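Local coordinates for molybdate-binding protein MolA (Haemophilus influenzae, PDB 3PSA) that captures molybdate and tungstate, but not sulfate or phosphate, in the periplasm and serves as the solute-binding component of the low-affinity MolBCA ABC importer, at residues A21-H26 with K39-V44; K49-K54 with D242-V247; R2-Q7 with I147-E152; A236-Q241 with K266-M271. All coordinates share one frame; numbering follows the deposited sequence.

Contact 1 of 4, residues A21-H26 with K39-V44. With WO4 (tungstate(VI)ion), chain B.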
loop_
_atom_site.group_PDB
_atom_site.type_symbol
_atom_site.label_atom_id
_atom_site.label_comp_id
_atom_site.label_asym_id
_atom_site.label_seq_id
_atom_site.Cartn_x
_atom_site.Cartn_y
_atom_site.Cartn_z
ATOM N N ALA A 21 -0.163 12.655 -17.228
ATOM C CA ALA A 21 -0.258 12.660 -15.794
ATOM C C ALA A 21 1.121 12.526 -15.135
ATOM O O ALA A 21 2.014 11.820 -15.657
ATOM C CB ALA A 21 -1.175 11.552 -15.356
ATOM N N VAL A 22 1.297 13.234 -14.029
ATOM C CA VAL A 22 2.489 13.104 -13.208
ATOM C C VAL A 22 2.015 12.503 -11.895
ATOM O O VAL A 22 1.136 13.034 -11.249
ATOM C CB VAL A 22 3.264 14.452 -12.995
ATOM C CG1 VAL A 22 4.312 14.300 -11.890
ATOM C CG2 VAL A 22 3.970 14.820 -14.273
ATOM N N VAL A 23 2.596 11.384 -11.518
ATOM C CA VAL A 23 2.117 10.658 -10.357
ATOM C C VAL A 23 3.147 10.664 -9.240
ATOM O O VAL A 23 4.139 9.912 -9.278
ATOM C CB VAL A 23 1.756 9.235 -10.759
ATOM C CG1 VAL A 23 1.232 8.501 -9.548
ATOM C CG2 VAL A 23 0.638 9.285 -11.855
ATOM N N LEU A 24 2.905 11.507 -8.229
ATOM C CA LEU A 24 3.908 11.668 -7.152
ATOM C C LEU A 24 3.537 10.823 -5.910
ATOM O O LEU A 24 3.688 11.262 -4.760
ATOM C CB LEU A 24 4.165 13.157 -6.781
ATOM C CG LEU A 24 4.616 14.119 -7.920
ATOM C CD1 LEU A 24 4.725 15.499 -7.437
ATOM C CD2 LEU A 24 5.918 13.760 -8.625
ATOM N N GLN A 25 3.059 9.601 -6.136
ATOM C CA GLN A 25 2.745 8.713 -5.018
ATOM C C GLN A 25 2.794 7.317 -5.558
ATOM O O GLN A 25 2.197 7.032 -6.626
ATOM C CB GLN A 25 1.329 8.940 -4.503
ATOM C CG GLN A 25 1.002 8.107 -3.255
ATOM C CD GLN A 25 -0.485 7.942 -3.016
ATOM O OE1 GLN A 25 -1.018 8.350 -1.964
ATOM N NE2 GLN A 25 -1.165 7.334 -3.962
ATOM N N HIS A 26 3.508 6.438 -4.839
ATOM C CA HIS A 26 3.701 5.090 -5.301
ATOM C C HIS A 26 2.418 4.233 -5.276
ATOM O O HIS A 26 2.236 3.364 -6.150
ATOM C CB HIS A 26 4.852 4.409 -4.519
ATOM C CG HIS A 26 4.726 4.506 -3.021
ATOM N ND1 HIS A 26 4.835 5.697 -2.338
ATOM C CD2 HIS A 26 4.592 3.555 -2.067
ATOM C CE1 HIS A 26 4.710 5.498 -1.041
ATOM N NE2 HIS A 26 4.560 4.200 -0.845
ATOM N N LYS A 39 0.482 4.493 -20.244
ATOM C CA LYS A 39 0.680 5.296 -21.475
ATOM C C LYS A 39 0.226 6.752 -21.333
ATOM O O LYS A 39 0.662 7.634 -22.106
ATOM C CB LYS A 39 0.065 4.604 -22.684
ATOM C CG LYS A 39 0.725 3.211 -22.914
ATOM C CD LYS A 39 0.365 2.583 -24.268
ATOM C CE LYS A 39 0.774 1.086 -24.291
ATOM N NZ LYS A 39 0.036 0.313 -23.236
ATOM N N GLN A 40 -0.552 7.012 -20.279
ATOM C CA GLN A 40 -1.061 8.330 -19.989
ATOM C C GLN A 40 -0.243 9.020 -18.887
ATOM O O GLN A 40 -0.661 10.073 -18.382
ATOM C CB GLN A 40 -2.545 8.251 -19.597
ATOM C CG GLN A 40 -3.430 7.618 -20.698
ATOM C CD GLN A 40 -4.796 7.245 -20.204
ATOM O OE1 GLN A 40 -5.609 8.106 -19.845
ATOM N NE2 GLN A 40 -5.048 5.962 -20.136
ATOM N N ILE A 41 0.889 8.421 -18.510
ATOM C CA ILE A 41 1.746 9.002 -17.451
ATOM C C ILE A 41 3.074 9.479 -18.040
ATOM O O ILE A 41 3.679 8.789 -18.894
ATOM C CB ILE A 41 2.032 7.990 -16.284
ATOM C CG1 ILE A 41 0.701 7.520 -15.654
ATOM C CG2 ILE A 41 3.055 8.593 -15.261
ATOM C CD1 ILE A 41 0.772 6.476 -14.507
ATOM N N VAL A 42 3.505 10.680 -17.653
ATOM C CA VAL A 42 4.774 11.177 -18.140
ATOM C C VAL A 42 5.826 11.495 -17.068
ATOM O O VAL A 42 6.945 11.872 -17.413
ATOM C CB VAL A 42 4.603 12.406 -19.099
ATOM C CG1 VAL A 42 3.850 12.015 -20.372
ATOM C CG2 VAL A 42 3.920 13.603 -18.358
ATOM N N GLY A 43 5.461 11.406 -15.786
ATOM C CA GLY A 43 6.432 11.565 -14.716
ATOM C C GLY A 43 5.986 10.848 -13.466
ATOM O O GLY A 43 4.795 10.627 -13.276
ATOM N N VAL A 44 6.947 10.441 -12.651
ATOM C CA VAL A 44 6.644 9.699 -11.431
ATOM C C VAL A 44 7.511 10.232 -10.282
ATOM O O VAL A 44 8.499 10.921 -10.510
ATOM C CB VAL A 44 6.721 8.099 -11.599
ATOM C CG1 VAL A 44 5.722 7.633 -12.627
ATOM C CG2 VAL A 44 8.093 7.640 -11.973
HETATM W W WO4 B . 3.492 3.167 2.985
HETATM O O1 WO4 B . 3.466 5.074 3.130
HETATM O O2 WO4 B . 4.566 2.899 1.536
HETATM O O3 WO4 B . 4.062 1.787 4.121
HETATM O O4 WO4 B . 1.850 2.709 2.491
#
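Peptide groups are the flat units that meet where Ala21 and Val23 pass Val42 and Gly43. Val42 N is bonded to Ala21 O at 2.7 Å, and two residues on Val23 N is bonded to Gly43 O at 2.9 Å. Past the end of the strand, the imidazole of His26 presents an edge to the tungstate: NE2 lies 2.7 Å from O2 of the ion, an oxygen lying in the ring plane at its edge, and the N-H points almost straight at it (169°). The ring of Trp278 also meets this imidazole.

The two strands are the parallel pair of a beta-alpha-beta unit, strand 21-24, helix 26-34, strand 41-44, with Gln25 as N-cap of the helix that carries His26. A beta bulge interrupts the pairing. Ala21 faces Ile41, but Val22 already faces Gly43, and Ala21 O therefore also takes a weak bond from Gly43 N at 3.5 Å. Ahead of the bulge, Ala21 N is bonded to Gln40 O at 2.9 Å. Because Gly43 has no side chain, CG2 of Val22 can settle over its backbone, 4.1 Å from Gly43 CA. On the face turned to helix 26-34 the side chains of the two strands meet through carbon alone. Ile41 CG1 is anti to the carbonyl carbon (chi1 -58°) and carries CD1 across Val23, where it lies 3.9 Å from Val23 CG2; Leu29 and Ala32 of the helix touch Ile41, and Thr28 touches Val23.

Contact 2 of 4, residues K49-K54 with D242-V247. With WO4 (tungstate(VI)ion), chain B.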
loop_
_atom_site.group_PDB
_atom_site.type_symbol
_atom_site.label_atom_id
_atom_site.label_comp_id
_atom_site.label_asym_id
_atom_site.label_seq_id
_atom_site.Cartn_x
_atom_site.Cartn_y
_atom_site.Cartn_z
ATOM N N LYS A 49 11.658 3.476 -7.053
ATOM C CA LYS A 49 12.341 2.173 -6.968
ATOM C C LYS A 49 12.429 1.730 -5.531
ATOM O O LYS A 49 12.290 0.528 -5.266
ATOM C CB LYS A 49 13.744 2.234 -7.571
ATOM C CG LYS A 49 13.715 2.114 -9.080
ATOM C CD LYS A 49 15.133 2.100 -9.680
ATOM C CE LYS A 49 15.094 2.481 -11.155
ATOM N NZ LYS A 49 16.463 2.494 -11.849
ATOM N N LYS A 50 12.719 2.681 -4.633
ATOM C CA LYS A 50 12.711 2.423 -3.179
ATOM C C LYS A 50 11.322 2.049 -2.658
ATOM O O LYS A 50 11.185 1.074 -1.909
ATOM C CB LYS A 50 13.263 3.590 -2.344
ATOM C CG LYS A 50 13.349 3.219 -0.864
ATOM C CD LYS A 50 14.437 3.923 -0.070
ATOM C CE LYS A 50 14.264 3.684 1.403
ATOM N NZ LYS A 50 12.933 4.071 1.921
ATOM N N GLN A 51 10.309 2.820 -3.066
ATOM C CA GLN A 51 8.950 2.678 -2.535
ATOM C C GLN A 51 8.216 1.448 -3.083
ATOM O O GLN A 51 7.384 0.859 -2.368
ATOM C CB GLN A 51 8.127 3.961 -2.719
ATOM C CG GLN A 51 8.646 5.155 -1.899
ATOM C CD GLN A 51 8.665 4.912 -0.398
ATOM O OE1 GLN A 51 7.851 4.171 0.133
ATOM N NE2 GLN A 51 9.605 5.551 0.295
ATOM N N LEU A 52 8.533 1.060 -4.329
ATOM C CA LEU A 52 7.903 -0.108 -4.977
ATOM C C LEU A 52 8.758 -1.380 -4.978
ATOM O O LEU A 52 8.257 -2.459 -5.288
ATOM C CB LEU A 52 7.442 0.209 -6.404
ATOM C CG LEU A 52 6.338 1.271 -6.560
ATOM C CD1 LEU A 52 6.153 1.637 -8.055
ATOM C CD2 LEU A 52 5.001 0.801 -5.939
ATOM N N GLY A 53 10.034 -1.217 -4.671
ATOM C CA GLY A 53 10.986 -2.304 -4.594
ATOM C C GLY A 53 11.693 -2.536 -5.916
ATOM O O GLY A 53 11.134 -2.244 -6.991
ATOM N N LYS A 54 12.919 -3.058 -5.837
ATOM C CA LYS A 54 13.785 -3.260 -7.028
ATOM C C LYS A 54 13.269 -4.082 -8.217
ATOM O O LYS A 54 13.728 -3.869 -9.332
ATOM C CB LYS A 54 15.137 -3.822 -6.594
ATOM C CG LYS A 54 15.045 -5.272 -6.130
ATOM C CD LYS A 54 16.425 -5.788 -5.703
ATOM C CE LYS A 54 16.325 -7.296 -5.640
ATOM N NZ LYS A 54 16.193 -7.983 -6.960
ATOM N N ASP A 242 8.398 -7.124 1.102
ATOM C CA ASP A 242 9.227 -7.591 -0.012
ATOM C C ASP A 242 10.170 -6.519 -0.535
ATOM O O ASP A 242 11.251 -6.858 -1.071
ATOM C CB ASP A 242 8.344 -8.050 -1.161
ATOM C CG ASP A 242 9.138 -8.784 -2.218
ATOM O OD1 ASP A 242 9.948 -9.688 -1.855
ATOM O OD2 ASP A 242 8.975 -8.409 -3.383
ATOM N N ARG A 243 9.778 -5.238 -0.419
ATOM C CA ARG A 243 10.600 -4.143 -0.982
ATOM C C ARG A 243 11.847 -3.907 -0.151
ATOM O O ARG A 243 12.772 -3.262 -0.655
ATOM C CB ARG A 243 9.819 -2.836 -1.115
ATOM C CG ARG A 243 9.328 -2.306 0.186
ATOM C CD ARG A 243 8.387 -1.148 0.002
ATOM N NE ARG A 243 7.682 -0.872 1.253
ATOM C CZ ARG A 243 6.857 0.150 1.409
ATOM N NH1 ARG A 243 6.680 0.998 0.401
ATOM N NH2 ARG A 243 6.230 0.342 2.567
ATOM N N TYR A 244 11.865 -4.426 1.089
ATOM C CA TYR A 244 13.009 -4.294 2.003
ATOM C C TYR A 244 13.698 -5.605 2.404
ATOM O O TYR A 244 13.856 -5.871 3.603
ATOM C CB TYR A 244 12.602 -3.495 3.251
ATOM C CG TYR A 244 12.161 -2.083 2.913
ATOM C CD1 TYR A 244 12.959 -1.251 2.115
ATOM C CD2 TYR A 244 10.937 -1.579 3.373
ATOM C CE1 TYR A 244 12.548 0.062 1.799
ATOM C CE2 TYR A 244 10.525 -0.267 3.061
ATOM C CZ TYR A 244 11.336 0.541 2.274
ATOM O OH TYR A 244 10.930 1.835 1.964
ATOM N N PRO A 245 14.182 -6.389 1.413
ATOM C CA PRO A 245 14.612 -7.764 1.710
ATOM C C PRO A 245 15.873 -7.842 2.614
ATOM O O PRO A 245 16.012 -8.822 3.344
ATOM C CB PRO A 245 14.877 -8.358 0.315
ATOM C CG PRO A 245 15.364 -7.178 -0.483
ATOM C CD PRO A 245 14.546 -5.994 0.040
ATOM N N ASP A 246 16.733 -6.819 2.614
ATOM C CA ASP A 246 17.962 -6.847 3.454
ATOM C C ASP A 246 17.642 -6.974 4.942
ATOM O O ASP A 246 18.496 -7.400 5.737
ATOM C CB ASP A 246 18.839 -5.578 3.310
ATOM C CG ASP A 246 19.378 -5.348 1.905
ATOM O OD1 ASP A 246 19.449 -6.288 1.088
ATOM O OD2 ASP A 246 19.743 -4.176 1.641
ATOM N N VAL A 247 16.429 -6.578 5.325
ATOM C CA VAL A 247 16.018 -6.560 6.732
ATOM C C VAL A 247 15.982 -7.984 7.327
ATOM O O VAL A 247 16.302 -8.186 8.509
ATOM C CB VAL A 247 14.656 -5.816 6.937
ATOM C CG1 VAL A 247 14.071 -6.097 8.315
ATOM C CG2 VAL A 247 14.786 -4.297 6.670
HETATM W W WO4 B . 3.492 3.167 2.985
HETATM O O1 WO4 B . 3.466 5.074 3.130
HETATM O O2 WO4 B . 4.566 2.899 1.536
HETATM O O3 WO4 B . 4.062 1.787 4.121
HETATM O O4 WO4 B . 1.850 2.709 2.491
HETATM O O HOH W 1 13.225 -0.705 -1.393
HETATM O O HOH W 2 13.786 -4.165 -3.119
#
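Arg243 starts its path against Gly53, its CB 3.7 Å from Gly53 CA at the point where the chain leaves helix 48-52 with positive phi. CG takes the crowded position between backbone N and carbonyl carbon (chi1 62°), which sets it over one face of the Tyr244 ring, displaced toward the rim. From there the side chain runs out fully extended. CD passes 3.3 Å from Gln51 O, and NH1 turns back to the same oxygen, 2.9 Å from Gln51 O, in the carbonyl plane and on a lone pair. NH1 also donates to tungstate O2 at 3.1 Å. NH2 reaches both O2 and O3 of the ion, with O3 3.0 Å from NH2, and is held in addition by Gln241 OE1. With these partners gripping its edge, and a cation-pi contact to Trp278, the guanidinium has little freedom to rotate.

The amide of Gln51 stands at 90° to the guanidinium; its OE1 comes close to NH1, but the angle is too poor for a bond. Lys50 crosses Tyr244 at about a right angle and donates from NZ to Tyr244 OH at 3.0 Å. Two waters take up Arg243 O, one shared with Lys50 O and the other with Lys54 N.

Beside the molybdate site, the helix 48-52 that follows strand 41-44 thus meets the loop between strand 237-240 and helix 247-252. His26 of helix 26-34 lies against Gln51, Leu52 and Arg243, while Asp242 and Pro245 rest on Leu270 of strand 268-270.

Contact 3 of 4, residues R2-Q7 with I147-E152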
loop_
_atom_site.group_PDB
_atom_site.type_symbol
_atom_site.label_atom_id
_atom_site.label_comp_id
_atom_site.label_asym_id
_atom_site.label_seq_id
_atom_site.Cartn_x
_atom_site.Cartn_y
_atom_site.Cartn_z
ATOM N N ARG A 2 -13.953 18.298 -16.471
ATOM C CA ARG A 2 -14.745 17.518 -15.539
ATOM C C ARG A 2 -14.425 18.049 -14.169
ATOM O O ARG A 2 -13.296 18.487 -13.949
ATOM C CB ARG A 2 -14.387 16.029 -15.622
ATOM C CG ARG A 2 -14.385 15.464 -17.063
ATOM C CD ARG A 2 -13.847 14.022 -17.134
ATOM N NE ARG A 2 -12.395 13.946 -17.082
ATOM C CZ ARG A 2 -11.724 12.814 -16.899
ATOM N NH1 ARG A 2 -12.402 11.686 -16.741
ATOM N NH2 ARG A 2 -10.391 12.809 -16.868
ATOM N N ILE A 3 -15.387 18.012 -13.246
ATOM C CA ILE A 3 -15.083 18.261 -11.820
ATOM C C ILE A 3 -15.100 16.951 -11.028
ATOM O O ILE A 3 -16.072 16.208 -11.029
ATOM C CB ILE A 3 -16.081 19.279 -11.154
ATOM C CG1 ILE A 3 -16.026 20.653 -11.833
ATOM C CG2 ILE A 3 -15.784 19.485 -9.709
ATOM C CD1 ILE A 3 -17.281 21.487 -11.596
ATOM N N ILE A 4 -14.011 16.685 -10.313
ATOM C CA ILE A 4 -13.966 15.567 -9.375
ATOM C C ILE A 4 -13.788 16.066 -7.962
ATOM O O ILE A 4 -13.454 17.233 -7.728
ATOM C CB ILE A 4 -12.816 14.562 -9.715
ATOM C CG1 ILE A 4 -11.439 15.266 -9.642
ATOM C CG2 ILE A 4 -13.095 13.897 -11.070
ATOM C CD1 ILE A 4 -10.711 15.277 -8.233
ATOM N N THR A 5 -14.009 15.179 -6.993
ATOM C CA THR A 5 -13.653 15.503 -5.628
ATOM C C THR A 5 -12.538 14.566 -5.184
ATOM O O THR A 5 -12.680 13.343 -5.276
ATOM C CB THR A 5 -14.875 15.357 -4.702
ATOM O OG1 THR A 5 -15.937 16.167 -5.223
ATOM C CG2 THR A 5 -14.558 15.791 -3.302
ATOM N N ASP A 6 -11.421 15.118 -4.730
ATOM C CA ASP A 6 -10.324 14.229 -4.319
ATOM C C ASP A 6 -10.482 13.763 -2.885
ATOM O O ASP A 6 -11.489 14.072 -2.223
ATOM C CB ASP A 6 -8.924 14.779 -4.655
ATOM C CG ASP A 6 -8.470 15.950 -3.733
ATOM O OD1 ASP A 6 -9.060 16.218 -2.669
ATOM O OD2 ASP A 6 -7.484 16.608 -4.085
ATOM N N GLN A 7 -9.513 12.970 -2.423
ATOM C CA GLN A 7 -9.577 12.448 -1.063
ATOM C C GLN A 7 -9.104 13.407 0.032
ATOM O O GLN A 7 -8.997 13.023 1.221
ATOM C CB GLN A 7 -8.914 11.069 -0.997
ATOM C CG GLN A 7 -9.688 10.091 -1.902
ATOM C CD GLN A 7 -9.201 8.687 -1.809
ATOM O OE1 GLN A 7 -8.005 8.409 -1.994
ATOM N NE2 GLN A 7 -10.123 7.762 -1.569
ATOM N N ILE A 147 -9.128 7.342 -9.341
ATOM C CA ILE A 147 -8.006 7.152 -10.259
ATOM C C ILE A 147 -8.480 6.667 -11.635
ATOM O O ILE A 147 -8.080 7.208 -12.699
ATOM C CB ILE A 147 -6.892 6.225 -9.650
ATOM C CG1 ILE A 147 -6.359 6.859 -8.369
ATOM C CG2 ILE A 147 -5.778 5.987 -10.703
ATOM C CD1 ILE A 147 -5.584 5.951 -7.375
ATOM N N ALA A 148 -9.340 5.650 -11.609
ATOM C CA ALA A 148 -9.947 5.119 -12.817
ATOM C C ALA A 148 -10.772 6.144 -13.598
ATOM O O ALA A 148 -10.653 6.169 -14.804
ATOM C CB ALA A 148 -10.765 3.844 -12.513
ATOM N N GLU A 149 -11.543 6.993 -12.915
ATOM C CA GLU A 149 -12.273 8.135 -13.537
ATOM C C GLU A 149 -11.308 9.048 -14.297
ATOM O O GLU A 149 -11.469 9.328 -15.495
ATOM C CB GLU A 149 -13.040 8.941 -12.455
ATOM C CG GLU A 149 -13.732 10.215 -12.988
ATOM C CD GLU A 149 -14.731 10.844 -12.003
ATOM O OE1 GLU A 149 -14.661 10.597 -10.781
ATOM O OE2 GLU A 149 -15.609 11.601 -12.462
ATOM N N VAL A 150 -10.256 9.462 -13.603
ATOM C CA VAL A 150 -9.316 10.437 -14.135
ATOM C C VAL A 150 -8.732 9.922 -15.468
ATOM O O VAL A 150 -8.677 10.645 -16.472
ATOM C CB VAL A 150 -8.198 10.741 -13.118
ATOM C CG1 VAL A 150 -7.133 11.677 -13.747
ATOM C CG2 VAL A 150 -8.744 11.405 -11.891
ATOM N N PHE A 151 -8.366 8.649 -15.478
ATOM C CA PHE A 151 -7.694 8.033 -16.606
ATOM C C PHE A 151 -8.662 7.367 -17.611
ATOM O O PHE A 151 -8.208 6.803 -18.610
ATOM C CB PHE A 151 -6.729 6.968 -16.069
ATOM C CG PHE A 151 -5.440 7.519 -15.488
ATOM C CD1 PHE A 151 -4.514 8.167 -16.303
ATOM C CD2 PHE A 151 -5.121 7.332 -14.133
ATOM C CE1 PHE A 151 -3.291 8.665 -15.781
ATOM C CE2 PHE A 151 -3.897 7.801 -13.607
ATOM C CZ PHE A 151 -2.987 8.491 -14.457
ATOM N N GLU A 152 -9.968 7.459 -17.338
ATOM C CA GLU A 152 -11.049 6.858 -18.141
ATOM C C GLU A 152 -10.807 5.359 -18.314
ATOM O O GLU A 152 -10.763 4.855 -19.431
ATOM C CB GLU A 152 -11.200 7.558 -19.493
ATOM C CG GLU A 152 -11.630 8.986 -19.390
ATOM C CD GLU A 152 -11.533 9.665 -20.729
ATOM O OE1 GLU A 152 -10.403 10.025 -21.140
ATOM O OE2 GLU A 152 -12.599 9.815 -21.373
#
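Arg2 makes the tight part of this contact, fitting the edge of its guanidinium against two successive carbonyls at the end of helix 132-151. NH2 lies 2.8 Å from Val150 O, which sits in the guanidinium plane and is approached almost straight (167°). NH1 is equally close to its own acceptor, 2.8 Å from Glu149 O, but comes from above that carbonyl, 47° out of its plane. A bend at chi3 (-79°) turns the group toward the helix, and NE is held separately by Pro15 O.

Here the helix closes in a Schellman motif, with Glu152 at positive phi. Glu152 N bonds Glu149 O from one face of the carbonyl plane while Arg2 NH1 uses the other. The cation may thereby help offset the partial negative charge of the helix C-terminal end. Strand 2-5, hairpin partner of strand 11-14, is in this way fastened to the helix it passes in nearly antiparallel direction.

The looser side is the one with the exposed Glu149 and Glu152. The side chains of Ile4 and Glu149 run alongside one another head to tail, and Ile4 meets Glu149 through CG2 alone, 3.6 Å from Glu149 CD. Glu152 adds only its CG, 3.9 Å from Arg2 NH1; its OE1 bonds His17. Neither carboxylate forms a salt bridge with Arg2: OE2 of Glu152 stays 5.0 Å from Arg2 NH1, and OE2 of Glu149 is further still.

Contact 4 of 4, residues A236-Q241 with K266-M271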
loop_
_atom_site.group_PDB
_atom_site.type_symbol
_atom_site.label_atom_id
_atom_site.label_comp_id
_atom_site.label_asym_id
_atom_site.label_seq_id
_atom_site.Cartn_x
_atom_site.Cartn_y
_atom_site.Cartn_z
ATOM N N ALA A 236 5.413 -13.348 18.122
ATOM C CA ALA A 236 5.509 -14.764 17.721
ATOM C C ALA A 236 6.062 -14.955 16.329
ATOM O O ALA A 236 6.644 -16.000 16.058
ATOM C CB ALA A 236 4.166 -15.432 17.815
ATOM N N VAL A 237 5.912 -13.911 15.503
ATOM C CA VAL A 237 6.144 -13.941 14.060
ATOM C C VAL A 237 6.634 -12.540 13.684
ATOM O O VAL A 237 6.074 -11.552 14.150
ATOM C CB VAL A 237 4.845 -14.212 13.322
ATOM C CG1 VAL A 237 5.029 -14.017 11.836
ATOM C CG2 VAL A 237 4.334 -15.648 13.624
ATOM N N ILE A 238 7.721 -12.460 12.936
ATOM C CA ILE A 238 8.127 -11.163 12.378
ATOM C C ILE A 238 8.028 -11.206 10.872
ATOM O O ILE A 238 8.493 -12.151 10.220
ATOM C CB ILE A 238 9.530 -10.752 12.853
ATOM C CG1 ILE A 238 9.506 -10.386 14.340
ATOM C CG2 ILE A 238 10.141 -9.613 11.994
ATOM C CD1 ILE A 238 10.937 -10.555 14.955
ATOM N N LEU A 239 7.442 -10.142 10.325
ATOM C CA LEU A 239 7.221 -10.023 8.906
ATOM C C LEU A 239 8.046 -8.868 8.416
ATOM O O LEU A 239 8.286 -7.913 9.176
ATOM C CB LEU A 239 5.738 -9.780 8.611
ATOM C CG LEU A 239 4.802 -10.903 9.110
ATOM C CD1 LEU A 239 3.400 -10.491 8.775
ATOM C CD2 LEU A 239 5.122 -12.209 8.403
ATOM N N VAL A 240 8.542 -9.032 7.184
ATOM C CA VAL A 240 9.236 -7.976 6.430
ATOM C C VAL A 240 8.594 -7.810 5.033
ATOM O O VAL A 240 8.327 -8.777 4.330
ATOM C CB VAL A 240 10.720 -8.368 6.271
ATOM C CG1 VAL A 240 11.521 -7.334 5.465
ATOM C CG2 VAL A 240 11.367 -8.618 7.622
ATOM N N GLN A 241 8.359 -6.566 4.636
ATOM C CA GLN A 241 7.901 -6.242 3.292
ATOM C C GLN A 241 8.922 -6.620 2.227
ATOM O O GLN A 241 10.147 -6.367 2.372
ATOM C CB GLN A 241 7.653 -4.730 3.234
ATOM C CG GLN A 241 6.589 -4.263 4.231
ATOM C CD GLN A 241 6.449 -2.749 4.345
ATOM O OE1 GLN A 241 7.283 -1.966 3.853
ATOM N NE2 GLN A 241 5.390 -2.324 5.014
ATOM N N LYS A 266 12.078 -19.487 14.532
ATOM C CA LYS A 266 12.408 -19.339 13.109
ATOM C C LYS A 266 11.192 -18.901 12.295
ATOM O O LYS A 266 10.858 -19.494 11.264
ATOM C CB LYS A 266 13.024 -20.623 12.535
ATOM C CG LYS A 266 14.014 -21.314 13.459
ATOM C CD LYS A 266 15.205 -21.753 12.689
ATOM C CE LYS A 266 15.805 -23.008 13.319
ATOM N NZ LYS A 266 17.240 -23.052 13.009
ATOM N N LYS A 267 10.501 -17.889 12.814
ATOM C CA LYS A 267 9.371 -17.302 12.132
ATOM C C LYS A 267 9.668 -15.836 11.792
ATOM O O LYS A 267 8.948 -14.932 12.190
ATOM C CB LYS A 267 8.090 -17.514 12.933
ATOM C CG LYS A 267 7.820 -19.005 13.087
ATOM C CD LYS A 267 6.512 -19.324 13.732
ATOM C CE LYS A 267 6.421 -20.834 13.905
ATOM N NZ LYS A 267 5.031 -21.369 13.992
ATOM N N VAL A 268 10.754 -15.632 11.048
ATOM C CA VAL A 268 11.018 -14.334 10.407
ATOM C C VAL A 268 10.873 -14.559 8.893
ATOM O O VAL A 268 11.642 -15.315 8.259
ATOM C CB VAL A 268 12.390 -13.756 10.772
ATOM C CG1 VAL A 268 12.564 -12.342 10.213
ATOM C CG2 VAL A 268 12.576 -13.741 12.281
ATOM N N PHE A 269 9.840 -13.949 8.337
ATOM C CA PHE A 269 9.424 -14.206 6.949
ATOM C C PHE A 269 9.357 -12.974 6.063
ATOM O O PHE A 269 8.669 -12.007 6.407
ATOM C CB PHE A 269 8.050 -14.849 6.933
ATOM C CG PHE A 269 8.006 -16.135 7.660
ATOM C CD1 PHE A 269 8.938 -17.116 7.384
ATOM C CD2 PHE A 269 7.047 -16.354 8.639
ATOM C CE1 PHE A 269 8.927 -18.327 8.077
ATOM C CE2 PHE A 269 7.022 -17.570 9.334
ATOM C CZ PHE A 269 7.965 -18.544 9.038
ATOM N N LEU A 270 10.049 -13.032 4.908
ATOM C CA LEU A 270 9.926 -12.001 3.880
ATOM C C LEU A 270 8.572 -12.227 3.244
ATOM O O LEU A 270 8.236 -13.361 2.845
ATOM C CB LEU A 270 11.007 -12.120 2.796
ATOM C CG LEU A 270 11.117 -10.931 1.809
ATOM C CD1 LEU A 270 11.404 -9.575 2.493
ATOM C CD2 LEU A 270 12.128 -11.192 0.661
ATOM N N MET A 271 7.779 -11.170 3.124
ATOM C CA MET A 271 6.420 -11.314 2.566
ATOM C C MET A 271 6.459 -11.251 1.034
ATOM O O MET A 271 7.350 -10.590 0.483
ATOM C CB MET A 271 5.477 -10.255 3.127
ATOM C CG MET A 271 5.077 -10.532 4.573
ATOM S SD MET A 271 4.073 -9.223 5.239
ATOM C CE MET A 271 2.438 -9.796 4.846
#
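Met271 passes its thioether slantwise over Leu239, SD sitting 3.8 Å from Leu239 CB and just as close to CD1. The bend at chi3 (91°) swings CE round toward Leu239 CD1. On the same face, Phe269 turns its ring obliquely to Val237, with CD2 4.4 Å from Val237 CG1. On the other face, Ile238 and Val268 stand as neighbours with their branches turned alike, Ile238 CG2 4.1 Å from Val268 CG1. Leu270 crosses Val240, its CD1 3.7 Å from Val240 CG1. Helices 247-252 and 261-264 cover this second face.

The backbones pair as parallel strands in regular register. Ile238 N bonds Lys267 O at 2.9 Å, Ile238 O takes Phe269 N, Phe269 O takes Val240 N, and the run ends with Met271 N 2.7 Å from Val240 O. Strand 268-270 thus forms an outer edge of the parallel sheet of the second lobe, and strand 237-240 delivers Gln241 to the molybdate site, where OE1 accepts from Arg243 NH2 and NE2 bonds Tyr196 OH.

Backbone bonds set the register, and side chains meet one another across the strands through apolar atoms; Ala236 O, buried without a partner, probably pays a desolvation cost that these bonds do not repay.

From the N terminus, strand 2-5 opens contact 3, whose loop closes only at the end of helix 132-151. Contact 1 is nested inside that loop, closing the short beta-alpha-beta crossover through helix 26-34, and the two touch where Phe151 packs on Ala21 and Ile41. Contact 2 opens at 49-54, also inside the loop of contact 3, but closes beyond it at 242-247, so the two cross. It crosses contact 4 as well, since 242-247 lies between 236-241 and 266-271. Contacts 1 and 4 each join neighbouring strands in one of the two parallel sheets, their centres about 32 Å apart; contact 2 spans between these lobes, meeting contact 1 at the shared anion and contact 4 through Asp242 and Pro245.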